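Side-chain contacts in alginate lyase A1-II' (Sphingomonas sp. A1, PDB 2CWS), which degrades alginate, probably by the beta-elimination reaction of family-7 polysaccharide lyases, with this chain comprising the lyase domain: residues 123-128 with 164-169; 136-141 with 173-178. One frame throughout, in Å; residues are numbered along the deposited sequence. Where two conformers were deposited one is given.

Contact 1. Residues 123-128 with 164-169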
loop_
_atom_site.group_PDB
_atom_site.type_symbol
_atom_site.label_atom_id
_atom_site.label_comp_id
_atom_site.label_asym_id
_atom_site.label_seq_id
_atom_site.Cartn_x
_atom_site.Cartn_y
_atom_site.Cartn_z
ATOM N N PRO A 123 -5.194 -7.231 6.373
ATOM C CA PRO A 123 -4.287 -6.043 6.395
ATOM C C PRO A 123 -3.999 -5.728 7.852
ATOM O O PRO A 123 -4.834 -5.964 8.711
ATOM C CB PRO A 123 -5.082 -4.935 5.753
ATOM C CG PRO A 123 -6.471 -5.435 5.628
ATOM C CD PRO A 123 -6.533 -6.915 5.873
ATOM N N LEU A 124 -2.805 -5.161 8.055
ATOM C CA LEU A 124 -2.461 -4.594 9.366
ATOM C C LEU A 124 -2.567 -3.068 9.387
ATOM O O LEU A 124 -3.214 -2.512 10.266
ATOM C CB LEU A 124 -1.032 -5.006 9.751
ATOM C CG LEU A 124 -0.526 -4.357 11.078
ATOM C CD1 LEU A 124 -1.344 -4.880 12.276
ATOM C CD2 LEU A 124 0.961 -4.615 11.249
ATOM N N VAL A 125 -1.933 -2.390 8.434
ATOM C CA VAL A 125 -2.006 -0.924 8.337
ATOM C C VAL A 125 -2.591 -0.577 6.984
ATOM O O VAL A 125 -2.118 -1.103 5.969
ATOM C CB VAL A 125 -0.637 -0.253 8.512
ATOM C CG1 VAL A 125 -0.778 1.270 8.367
ATOM C CG2 VAL A 125 0.005 -0.662 9.849
ATOM N N LYS A 126 -3.545 0.326 6.962
ATOM C CA LYS A 126 -4.106 0.879 5.736
ATOM C C LYS A 126 -4.053 2.383 5.779
ATOM O O LYS A 126 -4.607 2.999 6.708
ATOM C CB LYS A 126 -5.580 0.449 5.545
ATOM C CG LYS A 126 -5.736 -1.081 5.560
ATOM C CD LYS A 126 -7.201 -1.517 5.813
ATOM C CE LYS A 126 -7.536 -1.306 7.319
ATOM N NZ LYS A 126 -8.947 -1.753 7.568
ATOM N N ALA A 127 -3.377 3.005 4.808
ATOM C CA ALA A 127 -3.277 4.468 4.737
ATOM C C ALA A 127 -4.412 4.949 3.859
ATOM O O ALA A 127 -4.342 4.847 2.629
ATOM C CB ALA A 127 -1.895 4.859 4.231
ATOM N N VAL A 128 -5.482 5.431 4.499
ATOM C CA VAL A 128 -6.722 5.799 3.817
ATOM C C VAL A 128 -6.763 7.285 3.546
ATOM O O VAL A 128 -6.814 8.094 4.489
ATOM C CB VAL A 128 -7.930 5.402 4.682
ATOM C CG1 VAL A 128 -9.224 5.751 3.945
ATOM C CG2 VAL A 128 -7.885 3.911 5.058
ATOM N N MET A 164 5.233 10.104 3.798
ATOM C CA MET A 164 4.672 9.060 4.636
ATOM C C MET A 164 5.770 8.117 5.104
ATOM O O MET A 164 6.714 7.855 4.358
ATOM C CB MET A 164 3.641 8.280 3.813
ATOM C CG MET A 164 2.954 7.183 4.590
ATOM S SD MET A 164 1.838 6.216 3.545
ATOM C CE MET A 164 0.621 7.473 3.117
ATOM N N GLU A 165 5.607 7.602 6.331
ATOM C CA GLU A 165 6.487 6.518 6.767
ATOM C C GLU A 165 5.607 5.548 7.538
ATOM O O GLU A 165 4.734 5.943 8.295
ATOM C CB GLU A 165 7.608 7.072 7.643
ATOM C CG GLU A 165 8.599 6.007 8.112
ATOM C CD GLU A 165 9.761 6.648 8.830
ATOM O OE1 GLU A 165 10.268 6.031 9.770
ATOM O OE2 GLU A 165 10.152 7.803 8.475
ATOM N N ILE A 166 5.877 4.268 7.316
ATOM C CA ILE A 166 5.190 3.217 8.080
ATOM C C ILE A 166 6.274 2.259 8.564
ATOM O O ILE A 166 7.018 1.730 7.725
ATOM C CB ILE A 166 4.123 2.445 7.296
ATOM C CG1 ILE A 166 3.182 3.416 6.578
ATOM C CG2 ILE A 166 3.393 1.515 8.225
ATOM C CD1 ILE A 166 2.121 2.680 5.725
ATOM N N ARG A 167 6.393 2.105 9.869
ATOM C CA ARG A 167 7.466 1.276 10.469
ATOM C C ARG A 167 6.873 0.293 11.422
ATOM O O ARG A 167 6.030 0.655 12.239
ATOM C CB ARG A 167 8.480 2.201 11.210
ATOM C CG ARG A 167 9.498 1.421 12.027
ATOM C CD ARG A 167 10.586 2.366 12.541
ATOM N NE ARG A 167 10.156 3.405 13.489
ATOM C CZ ARG A 167 10.261 3.322 14.811
ATOM N NH1 ARG A 167 10.708 2.220 15.427
ATOM N NH2 ARG A 167 9.882 4.357 15.554
ATOM N N VAL A 168 7.366 -0.936 11.373
ATOM C CA VAL A 168 7.142 -1.882 12.443
ATOM C C VAL A 168 8.477 -2.097 13.152
ATOM O O VAL A 168 9.462 -2.437 12.479
ATOM C CB VAL A 168 6.620 -3.255 11.913
ATOM C CG1 VAL A 168 6.686 -4.338 12.983
ATOM C CG2 VAL A 168 5.195 -3.095 11.383
ATOM N N THR A 169 8.501 -1.948 14.456
ATOM C CA THR A 169 9.641 -2.375 15.260
ATOM C C THR A 169 9.105 -3.236 16.371
ATOM O O THR A 169 8.320 -2.757 17.219
ATOM C CB THR A 169 10.455 -1.195 15.818
ATOM O OG1 THR A 169 11.059 -0.506 14.714
ATOM C CG2 THR A 169 11.571 -1.704 16.754
#
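Val125 lies opposite Ile166, with their CA atoms 8.3 Å apart, and Ala127 opposite Met164, with CA atoms 9.2 Å apart, so that residues 125-128 of strand 120-130 face residues 164-169 in antiparallel sense across the two sheets of a beta-sandwich. The fold is the jelly roll of alginate lyases in the concanavalin-like clan, and the contact is plain apolar packing in its buried interior. The side chains of Val125 and Ile166 reach across and overlap flank to flank. Val125 CG1 stands anti to its own nitrogen (chi1 179°) and touches Ile166 through both branches of the isoleucine, lying 4.2 Å from CD1 and equally far from CG2. One step along, Met164 runs out straight from its backbone and bends only at the thioether (chi3 -65°). This turn lays its methyl CE against Ala127 CB at 3.8 Å, with SD also beside that methyl. The small alanine thus takes up the end of a long side chain from the other sheet. Strand 120-130 carries a classic beta bulge, where Leu124 and Val125 both pair with Ile111 of strand 106-114, and Met136 fills in beside Ala127 and Ile166. On the far face of strand 164-169, Arg167 lies in cation-pi contact with Tyr174, while its NH1 donates to Thr169 OG1 at 2.8 Å, with the hydroxyl oxygen close to the guanidinium plane.

Contact 2. Residues 136-141 with 173-178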
loop_
_atom_site.group_PDB
_atom_site.type_symbol
_atom_site.label_atom_id
_atom_site.label_comp_id
_atom_site.label_asym_id
_atom_site.label_seq_id
_atom_site.Cartn_x
_atom_site.Cartn_y
_atom_site.Cartn_z
ATOM N N MET A 136 -4.471 6.654 9.063
ATOM C CA MET A 136 -3.652 5.437 9.131
ATOM C C MET A 136 -4.342 4.466 10.054
ATOM O O MET A 136 -4.245 4.571 11.282
ATOM C CB MET A 136 -2.330 5.759 9.870
ATOM C CG MET A 136 -1.384 6.436 8.902
ATOM S SD MET A 136 -0.725 5.332 7.642
ATOM C CE MET A 136 0.888 6.084 7.496
ATOM N N GLN A 137 -5.058 3.531 9.489
ATOM C CA GLN A 137 -5.872 2.570 10.237
ATOM C C GLN A 137 -5.004 1.360 10.568
ATOM O O GLN A 137 -4.341 0.814 9.693
ATOM C CB GLN A 137 -7.064 2.124 9.372
ATOM C CG GLN A 137 -7.976 3.304 9.059
ATOM C CD GLN A 137 -9.195 2.987 8.198
ATOM O OE1 GLN A 137 -10.057 3.890 7.964
ATOM N NE2 GLN A 137 -9.326 1.822 7.698
ATOM N N VAL A 138 -5.021 0.968 11.837
ATOM C CA VAL A 138 -4.260 -0.224 12.272
ATOM C C VAL A 138 -5.244 -1.234 12.801
ATOM O O VAL A 138 -6.003 -0.960 13.765
ATOM C CB VAL A 138 -3.186 0.116 13.329
ATOM C CG1 VAL A 138 -2.386 -1.126 13.653
ATOM C CG2 VAL A 138 -2.264 1.237 12.841
ATOM N N LYS A 139 -5.287 -2.402 12.207
ATOM C CA LYS A 139 -6.233 -3.402 12.638
ATOM C C LYS A 139 -5.910 -3.862 14.044
ATOM O O LYS A 139 -4.744 -4.002 14.405
ATOM C CB LYS A 139 -6.179 -4.567 11.636
ATOM C CG LYS A 139 -7.348 -5.550 11.859
ATOM C CD LYS A 139 -7.393 -6.675 10.858
ATOM C CE LYS A 139 -8.698 -7.431 10.804
ATOM N NZ LYS A 139 -9.185 -7.901 12.149
ATOM N N GLN A 140 -6.941 -4.101 14.862
ATOM C CA GLN A 140 -6.719 -4.532 16.232
ATOM C C GLN A 140 -6.224 -5.983 16.320
ATOM O O GLN A 140 -5.173 -6.245 16.912
ATOM C CB GLN A 140 -8.037 -4.423 17.067
ATOM C CG GLN A 140 -8.344 -2.916 17.328
ATOM C CD GLN A 140 -9.629 -2.735 18.089
ATOM O OE1 GLN A 140 -9.659 -1.931 19.047
ATOM N NE2 GLN A 140 -10.666 -3.470 17.767
ATOM N N ASN A 141 -6.999 -6.910 15.717
ATOM C CA ASN A 141 -6.769 -8.323 15.938
ATOM C C ASN A 141 -6.379 -9.030 14.631
ATOM O O ASN A 141 -6.832 -8.630 13.540
ATOM C CB ASN A 141 -8.044 -8.996 16.450
ATOM C CG ASN A 141 -8.429 -8.460 17.825
ATOM O OD1 ASN A 141 -7.579 -7.951 18.570
ATOM N ND2 ASN A 141 -9.728 -8.601 18.032
ATOM N N ALA A 173 3.525 -0.693 15.516
ATOM C CA ALA A 173 3.423 0.056 14.255
ATOM C C ALA A 173 3.525 1.546 14.549
ATOM O O ALA A 173 2.790 2.063 15.410
ATOM C CB ALA A 173 2.105 -0.224 13.556
ATOM N N TYR A 174 4.385 2.222 13.815
ATOM C CA TYR A 174 4.575 3.662 13.866
ATOM C C TYR A 174 4.144 4.204 12.509
ATOM O O TYR A 174 4.713 3.823 11.485
ATOM C CB TYR A 174 6.044 4.031 14.160
ATOM C CG TYR A 174 6.511 3.430 15.466
ATOM C CD1 TYR A 174 6.987 2.120 15.529
ATOM C CD2 TYR A 174 6.461 4.186 16.636
ATOM C CE1 TYR A 174 7.412 1.551 16.726
ATOM C CE2 TYR A 174 6.880 3.640 17.842
ATOM C CZ TYR A 174 7.354 2.343 17.862
ATOM O OH TYR A 174 7.760 1.777 19.083
ATOM N N VAL A 175 3.131 5.063 12.521
ATOM C CA VAL A 175 2.505 5.554 11.295
ATOM C C VAL A 175 2.693 7.058 11.248
ATOM O O VAL A 175 2.342 7.760 12.205
ATOM C CB VAL A 175 1.030 5.093 11.216
ATOM C CG1 VAL A 175 0.980 3.561 11.167
ATOM C CG2 VAL A 175 0.162 5.632 12.355
ATOM N N THR A 176 3.232 7.548 10.129
ATOM C CA THR A 176 3.685 8.932 10.085
ATOM C C THR A 176 3.257 9.603 8.806
ATOM O O THR A 176 3.422 9.060 7.703
ATOM C CB THR A 176 5.245 8.939 10.077
ATOM O OG1 THR A 176 5.691 8.254 11.275
ATOM C CG2 THR A 176 5.846 10.336 10.049
ATOM N N MET A 177 2.773 10.839 8.954
ATOM C CA MET A 177 2.569 11.747 7.826
ATOM C C MET A 177 3.257 13.053 8.122
ATOM O O MET A 177 2.997 13.662 9.167
ATOM C CB MET A 177 1.054 12.045 7.622
ATOM C CG MET A 177 0.298 10.812 7.171
ATOM S SD MET A 177 0.657 10.345 5.466
ATOM C CE MET A 177 -0.294 11.647 4.607
ATOM N N ASN A 178 4.130 13.471 7.234
ATOM C CA ASN A 178 4.775 14.791 7.335
ATOM C C ASN A 178 5.442 14.973 8.686
ATOM O O ASN A 178 5.369 16.036 9.292
ATOM C CB ASN A 178 3.801 15.923 7.036
ATOM C CG ASN A 178 3.134 15.738 5.663
ATOM O OD1 ASN A 178 3.722 15.144 4.735
ATOM N ND2 ASN A 178 1.947 16.257 5.544
#
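Between the two sheets of the jelly-roll sandwich, strand 136-139 of one sheet packs on strand 173-177 of the other; their axes come within 8.5 Å and run nearly antiparallel, at 168°. Met136 and Val175 carry most of the contact, the two side chains lying alongside, each pointing to the other's strand. Met136 was deposited in two conformers; in one of them the chain folds at chi2 and chi3 and wraps around the branch point of the valine, so the position of its tip is less certain. Its CB meets Val175 CG2 at 3.5 Å. In this conformer the terminal CE carries on along the opposite strand to 3.8 Å from Thr176 N, an ordinary van der Waals approach. With CG1 of Val175 anti to the carbonyl carbon (chi1 -62°), CG2 falls between the backbone N and the carbonyl carbon and meets the methionine, while CG1 also reaches toward Val138, whose CG2 is 4.3 Å from it. Phe153, Met164 and Ile166 also touch Met136 and enclose it further. Thr176 points the opposite way, and its hydroxyl pairs with Thr181 OG1 in the neighbouring strand. Where strand 136-139 ends, Lys139 NZ reaches Asn141 O at 2.8 Å and also Asp143 O, tying down the turn that follows. Apolar side chains meeting between two facing antiparallel sheets are characteristic of the jelly-roll beta-sandwich of this lyase family.

Overall arrangement
Following the chain from the N terminus, several strands precede 120-130, the first strand of these contacts, which turns into strand 133-139, its neighbour in one sheet; the chain then forms strand 148-154 and passes to the other sheet, where strands 162-169 and 172-177 are again consecutive neighbours. Contact 1 therefore closes a loop of 35 residues and contact 2 one of 31, and the two loops cross because their segments alternate. Each contact spans both sheets, while backbone pairing probably joins them within each, through Leu124 O and Lys139 N and through Arg167 O and Tyr174 N. With centres only about 5 Å apart, they bind two successive strand pairs into one continuous sandwich interior.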